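Local coordinates for lipase (Photobacterium sp. M37, PDB 2ORY), which probably hydrolyses the ester bonds of triacylglycerols, as a cold-adapted class 3 lipase of the alpha/beta hydrolase fold, at residues W113-V118 with G132-Q137; V107-K112 with I125-S130. All coordinates share one frame; numbering follows the deposited sequence.

Contact 1: residues W113-V118 with G132-Q137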
loop_
_atom_site.group_PDB
_atom_site.type_symbol
_atom_site.label_atom_id
_atom_site.label_comp_id
_atom_site.label_asym_id
_atom_site.label_seq_id
_atom_site.Cartn_x
_atom_site.Cartn_y
_atom_site.Cartn_z
ATOM N N TRP A 113 9.534 -8.062 -15.025
ATOM C CA TRP A 113 8.292 -8.622 -14.521
ATOM C C TRP A 113 8.286 -10.079 -14.974
ATOM O O TRP A 113 8.357 -10.379 -16.169
ATOM C CB TRP A 113 7.108 -7.864 -15.117
ATOM C CG TRP A 113 5.777 -8.356 -14.666
ATOM C CD1 TRP A 113 4.787 -8.874 -15.455
ATOM C CD2 TRP A 113 5.249 -8.309 -13.330
ATOM N NE1 TRP A 113 3.672 -9.144 -14.692
ATOM C CE2 TRP A 113 3.925 -8.810 -13.389
ATOM C CE3 TRP A 113 5.765 -7.894 -12.093
ATOM C CZ2 TRP A 113 3.107 -8.906 -12.255
ATOM C CZ3 TRP A 113 4.948 -7.989 -10.957
ATOM C CH2 TRP A 113 3.633 -8.492 -11.050
ATOM N N PRO A 114 8.212 -11.007 -14.018
ATOM C CA PRO A 114 8.219 -12.418 -14.392
ATOM C C PRO A 114 6.922 -13.093 -14.817
ATOM O O PRO A 114 6.961 -14.220 -15.296
ATOM C CB PRO A 114 8.850 -13.094 -13.167
ATOM C CG PRO A 114 8.435 -12.232 -12.031
ATOM C CD PRO A 114 8.459 -10.818 -12.575
ATOM N N TYR A 115 5.787 -12.415 -14.702
ATOM C CA TYR A 115 4.529 -13.075 -15.028
ATOM C C TYR A 115 3.832 -12.733 -16.334
ATOM O O TYR A 115 2.729 -13.196 -16.568
ATOM C CB TYR A 115 3.554 -12.892 -13.859
ATOM C CG TYR A 115 4.197 -13.207 -12.535
ATOM C CD1 TYR A 115 4.599 -12.185 -11.664
ATOM C CD2 TYR A 115 4.459 -14.524 -12.173
ATOM C CE1 TYR A 115 5.244 -12.477 -10.472
ATOM C CE2 TYR A 115 5.103 -14.819 -10.991
ATOM C CZ TYR A 115 5.493 -13.797 -10.146
ATOM O OH TYR A 115 6.147 -14.113 -8.986
ATOM N N ALA A 116 4.454 -11.912 -17.170
ATOM C CA ALA A 116 3.881 -11.556 -18.462
ATOM C C ALA A 116 4.894 -10.789 -19.302
ATOM O O ALA A 116 5.773 -10.104 -18.768
ATOM C CB ALA A 116 2.616 -10.727 -18.287
ATOM N N SER A 117 4.766 -10.918 -20.618
ATOM C CA SER A 117 5.653 -10.243 -21.548
ATOM C C SER A 117 4.834 -9.490 -22.591
ATOM O O SER A 117 3.695 -9.855 -22.891
ATOM C CB SER A 117 6.538 -11.265 -22.245
ATOM O OG SER A 117 5.728 -12.192 -22.939
ATOM N N VAL A 118 5.421 -8.435 -23.142
ATOM C CA VAL A 118 4.745 -7.636 -24.148
ATOM C C VAL A 118 5.674 -7.289 -25.316
ATOM O O VAL A 118 6.742 -6.687 -25.128
ATOM C CB VAL A 118 4.193 -6.329 -23.544
ATOM C CG1 VAL A 118 3.561 -5.493 -24.619
ATOM C CG2 VAL A 118 3.171 -6.648 -22.480
ATOM N N GLY A 132 9.666 -7.254 -1.996
ATOM C CA GLY A 132 8.477 -7.065 -1.188
ATOM C C GLY A 132 7.376 -8.049 -1.585
ATOM O O GLY A 132 6.719 -8.657 -0.718
ATOM N N LEU A 133 7.164 -8.197 -2.894
ATOM C CA LEU A 133 6.155 -9.126 -3.417
ATOM C C LEU A 133 6.503 -10.578 -3.068
ATOM O O LEU A 133 5.620 -11.334 -2.673
ATOM C CB LEU A 133 6.036 -9.003 -4.946
ATOM C CG LEU A 133 5.140 -10.048 -5.642
ATOM C CD1 LEU A 133 3.710 -9.950 -5.115
ATOM C CD2 LEU A 133 5.170 -9.829 -7.152
ATOM N N LYS A 134 7.783 -10.959 -3.219
ATOM C CA LYS A 134 8.228 -12.335 -2.915
ATOM C C LYS A 134 7.999 -12.667 -1.447
ATOM O O LYS A 134 7.631 -13.794 -1.125
ATOM C CB LYS A 134 9.712 -12.558 -3.275
ATOM C CG LYS A 134 10.033 -12.380 -4.777
ATOM C CD LYS A 134 9.142 -13.245 -5.699
ATOM C CE LYS A 134 8.390 -12.440 -6.790
ATOM N NZ LYS A 134 9.274 -11.709 -7.765
ATOM N N THR A 135 8.217 -11.700 -0.557
ATOM C CA THR A 135 7.975 -11.954 0.856
ATOM C C THR A 135 6.472 -12.175 1.083
ATOM O O THR A 135 6.091 -13.006 1.901
ATOM C CB THR A 135 8.459 -10.791 1.737
ATOM O OG1 THR A 135 7.640 -9.636 1.505
ATOM C CG2 THR A 135 9.885 -10.448 1.398
ATOM N N LEU A 136 5.616 -11.437 0.367
ATOM C CA LEU A 136 4.161 -11.636 0.509
ATOM C C LEU A 136 3.700 -12.981 -0.086
ATOM O O LEU A 136 2.737 -13.568 0.389
ATOM C CB LEU A 136 3.369 -10.502 -0.171
ATOM C CG LEU A 136 3.542 -9.071 0.384
ATOM C CD1 LEU A 136 2.670 -8.108 -0.384
ATOM C CD2 LEU A 136 3.191 -9.034 1.859
ATOM N N GLN A 137 4.383 -13.450 -1.131
ATOM C CA GLN A 137 4.029 -14.701 -1.797
ATOM C C GLN A 137 4.441 -15.901 -0.970
ATOM O O GLN A 137 3.913 -17.000 -1.149
ATOM C CB GLN A 137 4.703 -14.806 -3.181
ATOM C CG GLN A 137 4.360 -13.693 -4.167
ATOM C CD GLN A 137 5.124 -13.815 -5.479
ATOM O OE1 GLN A 137 6.317 -14.119 -5.487
ATOM N NE2 GLN A 137 4.441 -13.563 -6.599
#
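Gly132 O is the best-held polar atom here, gripped by two donors of its own helix: Leu136 N, in the regular helical bond, and the hydroxyl Thr135 OG1, which lies 2.6 Å from Gly132 O and comes in above the carbonyl plane. Between the segments a single hydrogen bond does the polar work. Gln137 NE2 donates to Tyr115 OH over 3.0 Å, nearly straight at 163°, and the hydroxyl oxygen sits in the plane of the Gln137 amide. The two side chains meet tip to tip, with ring and amide planes 76° apart. Gln137 gets there by running extended beyond CG, and Tyr115 by setting CG anti to its own carbonyl carbon (chi1 -48°). Lys134, bent at three successive torsions, curls alongside so that its CE methylene comes within 3.6 Å of Tyr115 OH. Next to this polar meeting of tips, Leu133 CD2 touches both aromatic rings obliquely, 4.2 Å from Trp113 CZ3 and 4.2 Å from Tyr115 CE1. Within the loop, Pro114 CG lies over one face of the Tyr115 ring, near its rim, while that ring turns its edge to the indole, with CD1 3.6 Å above the Trp113 plane, toward the rim. The indole is further fixed by Trp113 NE1, which hydrogen-bonds to Asp189 OD2. The contact thus sets the loop between strands 110-112 and 124-126 against helix 127-138, with helix 175-189 contributing Trp186 beside Tyr115 and Gln137, and helix 214-224 bringing Phe216 edge-to-face with Trp113.

Contact 2: residues V107-K112 with I125-S130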
loop_
_atom_site.group_PDB
_atom_site.type_symbol
_atom_site.label_atom_id
_atom_site.label_comp_id
_atom_site.label_asym_id
_atom_site.label_seq_id
_atom_site.Cartn_x
_atom_site.Cartn_y
_atom_site.Cartn_z
ATOM N N VAL A 107 16.122 0.511 -5.421
ATOM C CA VAL A 107 15.387 0.967 -6.587
ATOM C C VAL A 107 16.355 1.247 -7.719
ATOM O O VAL A 107 15.934 1.504 -8.845
ATOM C CB VAL A 107 14.527 2.237 -6.307
ATOM C CG1 VAL A 107 13.348 1.873 -5.397
ATOM C CG2 VAL A 107 15.385 3.352 -5.685
ATOM N N SER A 108 17.655 1.185 -7.437
ATOM C CA SER A 108 18.644 1.435 -8.485
ATOM C C SER A 108 18.842 0.214 -9.379
ATOM O O SER A 108 19.333 0.336 -10.499
ATOM C CB SER A 108 19.981 1.885 -7.883
ATOM O OG SER A 108 20.376 1.046 -6.812
ATOM N N ALA A 109 18.448 -0.955 -8.887
ATOM C CA ALA A 109 18.552 -2.196 -9.651
ATOM C C ALA A 109 17.120 -2.651 -9.937
ATOM O O ALA A 109 16.229 -2.428 -9.121
ATOM C CB ALA A 109 19.306 -3.271 -8.835
ATOM N N MET A 110 16.890 -3.282 -11.086
ATOM C CA MET A 110 15.535 -3.726 -11.433
ATOM C C MET A 110 15.469 -5.148 -11.964
ATOM O O MET A 110 16.465 -5.691 -12.455
ATOM C CB MET A 110 14.919 -2.776 -12.476
ATOM C CG MET A 110 14.894 -1.319 -12.046
ATOM S SD MET A 110 14.151 -0.202 -13.254
ATOM C CE MET A 110 12.371 -0.299 -12.767
ATOM N N LYS A 111 14.279 -5.740 -11.860
ATOM C CA LYS A 111 14.015 -7.094 -12.349
ATOM C C LYS A 111 12.863 -7.079 -13.357
ATOM O O LYS A 111 11.883 -6.342 -13.206
ATOM C CB LYS A 111 13.683 -8.043 -11.190
ATOM C CG LYS A 111 14.925 -8.673 -10.556
ATOM C CD LYS A 111 14.575 -9.662 -9.449
ATOM C CE LYS A 111 15.769 -10.542 -9.077
ATOM N NZ LYS A 111 16.981 -9.763 -8.669
ATOM N N LYS A 112 12.974 -7.889 -14.397
ATOM C CA LYS A 112 11.914 -7.899 -15.381
ATOM C C LYS A 112 10.720 -8.591 -14.746
ATOM O O LYS A 112 10.882 -9.544 -13.978
ATOM C CB LYS A 112 12.348 -8.619 -16.668
ATOM C CG LYS A 112 12.553 -10.106 -16.527
ATOM C CD LYS A 112 11.945 -10.872 -17.702
ATOM C CE LYS A 112 12.610 -10.535 -19.029
ATOM N NZ LYS A 112 11.830 -11.097 -20.181
ATOM N N ILE A 125 10.356 -4.060 -12.703
ATOM C CA ILE A 125 9.988 -3.536 -11.405
ATOM C C ILE A 125 11.276 -3.377 -10.596
ATOM O O ILE A 125 12.285 -4.022 -10.882
ATOM C CB ILE A 125 9.031 -4.495 -10.672
ATOM C CG1 ILE A 125 9.646 -5.891 -10.594
ATOM C CG2 ILE A 125 7.697 -4.532 -11.392
ATOM C CD1 ILE A 125 8.814 -6.865 -9.792
ATOM N N SER A 126 11.255 -2.509 -9.596
ATOM C CA SER A 126 12.439 -2.314 -8.769
ATOM C C SER A 126 12.652 -3.604 -7.980
ATOM O O SER A 126 11.698 -4.337 -7.727
ATOM C CB SER A 126 12.206 -1.183 -7.775
ATOM O OG SER A 126 11.216 -1.578 -6.831
ATOM N N GLU A 127 13.893 -3.875 -7.589
ATOM C CA GLU A 127 14.169 -5.055 -6.794
ATOM C C GLU A 127 13.462 -4.850 -5.473
ATOM O O GLU A 127 13.016 -5.797 -4.826
ATOM C CB GLU A 127 15.673 -5.219 -6.554
ATOM C CG GLU A 127 16.485 -5.517 -7.801
ATOM C CD GLU A 127 17.878 -6.022 -7.457
ATOM O OE1 GLU A 127 18.448 -5.537 -6.454
ATOM O OE2 GLU A 127 18.402 -6.892 -8.190
ATOM N N SER A 128 13.368 -3.589 -5.078
ATOM C CA SER A 128 12.692 -3.204 -3.851
ATOM C C SER A 128 11.286 -3.817 -3.798
ATOM O O SER A 128 10.941 -4.534 -2.852
ATOM C CB SER A 128 12.602 -1.676 -3.790
ATOM O OG SER A 128 12.153 -1.247 -2.533
ATOM N N THR A 129 10.465 -3.544 -4.806
ATOM C CA THR A 129 9.113 -4.108 -4.804
ATOM C C THR A 129 9.182 -5.612 -5.098
ATOM O O THR A 129 8.398 -6.398 -4.553
ATOM C CB THR A 129 8.173 -3.405 -5.840
ATOM O OG1 THR A 129 8.514 -3.820 -7.162
ATOM C CG2 THR A 129 8.296 -1.884 -5.743
ATOM N N SER A 130 10.138 -6.018 -5.936
ATOM C CA SER A 130 10.295 -7.441 -6.251
ATOM C C SER A 130 10.486 -8.257 -4.960
ATOM O O SER A 130 9.826 -9.286 -4.758
ATOM C CB SER A 130 11.482 -7.646 -7.205
ATOM O OG SER A 130 11.653 -9.017 -7.528
#
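A short beta hairpin, strands 110-112 and 124-126, runs straight into the N terminus of helix 127-138, and this contact pairs the two strands and carries the pairing to the helix start. Lys111 and Ile125 form an antiparallel hydrogen-bonded pair: Lys111 N reaches Ile125 O and Ile125 N reaches Lys111 O, each over 2.8 Å and nearly along the C=O axis. The next pair, Met110 with Ser126, is non-hydrogen-bonded, its CA atoms 4.3 Å apart and its side chains diverging. Glu127 N then donates to Ala109 O at 3.1 Å, from above the carbonyl plane, so the pairing carries on into the first turn of the helix. Ser126 is the N-cap: its OG, between the backbone N and the carbonyl carbon (chi1 67°), accepts from Thr129 N over 2.9 Å at 170°. Glu127 extends past Ala109, just before strand 110-112, its CD 3.4 Å from Ala109 CB. Lys111 crosses it obliquely, runs extended and bends only at its last torsion, bringing NZ to 3.2 Å from Glu127 OE2, a salt bridge whose hydrogen bond is weak. On the way Lys111 CD passes Ser130 OG, and Val107 CG1 touches the CB atoms of Ser126 and Ser128. A carboxylate in the first helical turn would be favoured by the helix dipole, and Lys111 probably adds to that stabilisation, consistent with Glu127 remaining ionised.

From the N terminus, the chain enters contact 2 at 107-112 and passes directly into contact 1 at 113-118. After the rest of the loop it returns through 125-130, closing contact 2 as a hairpin, and after one further residue 132-137 closes contact 1. The two closures therefore cross, their segments alternating along the chain, and both end on helix 127-138: contact 2 at its start, contact 1 farther along. Their centres are about 10 Å apart, and they touch where Trp113 CE3 packs on Ile125 CG2 at 3.9 Å. Together they tie the hairpin and its connecting loop to helix 127-138, and contact 1 also borders helix 175-189.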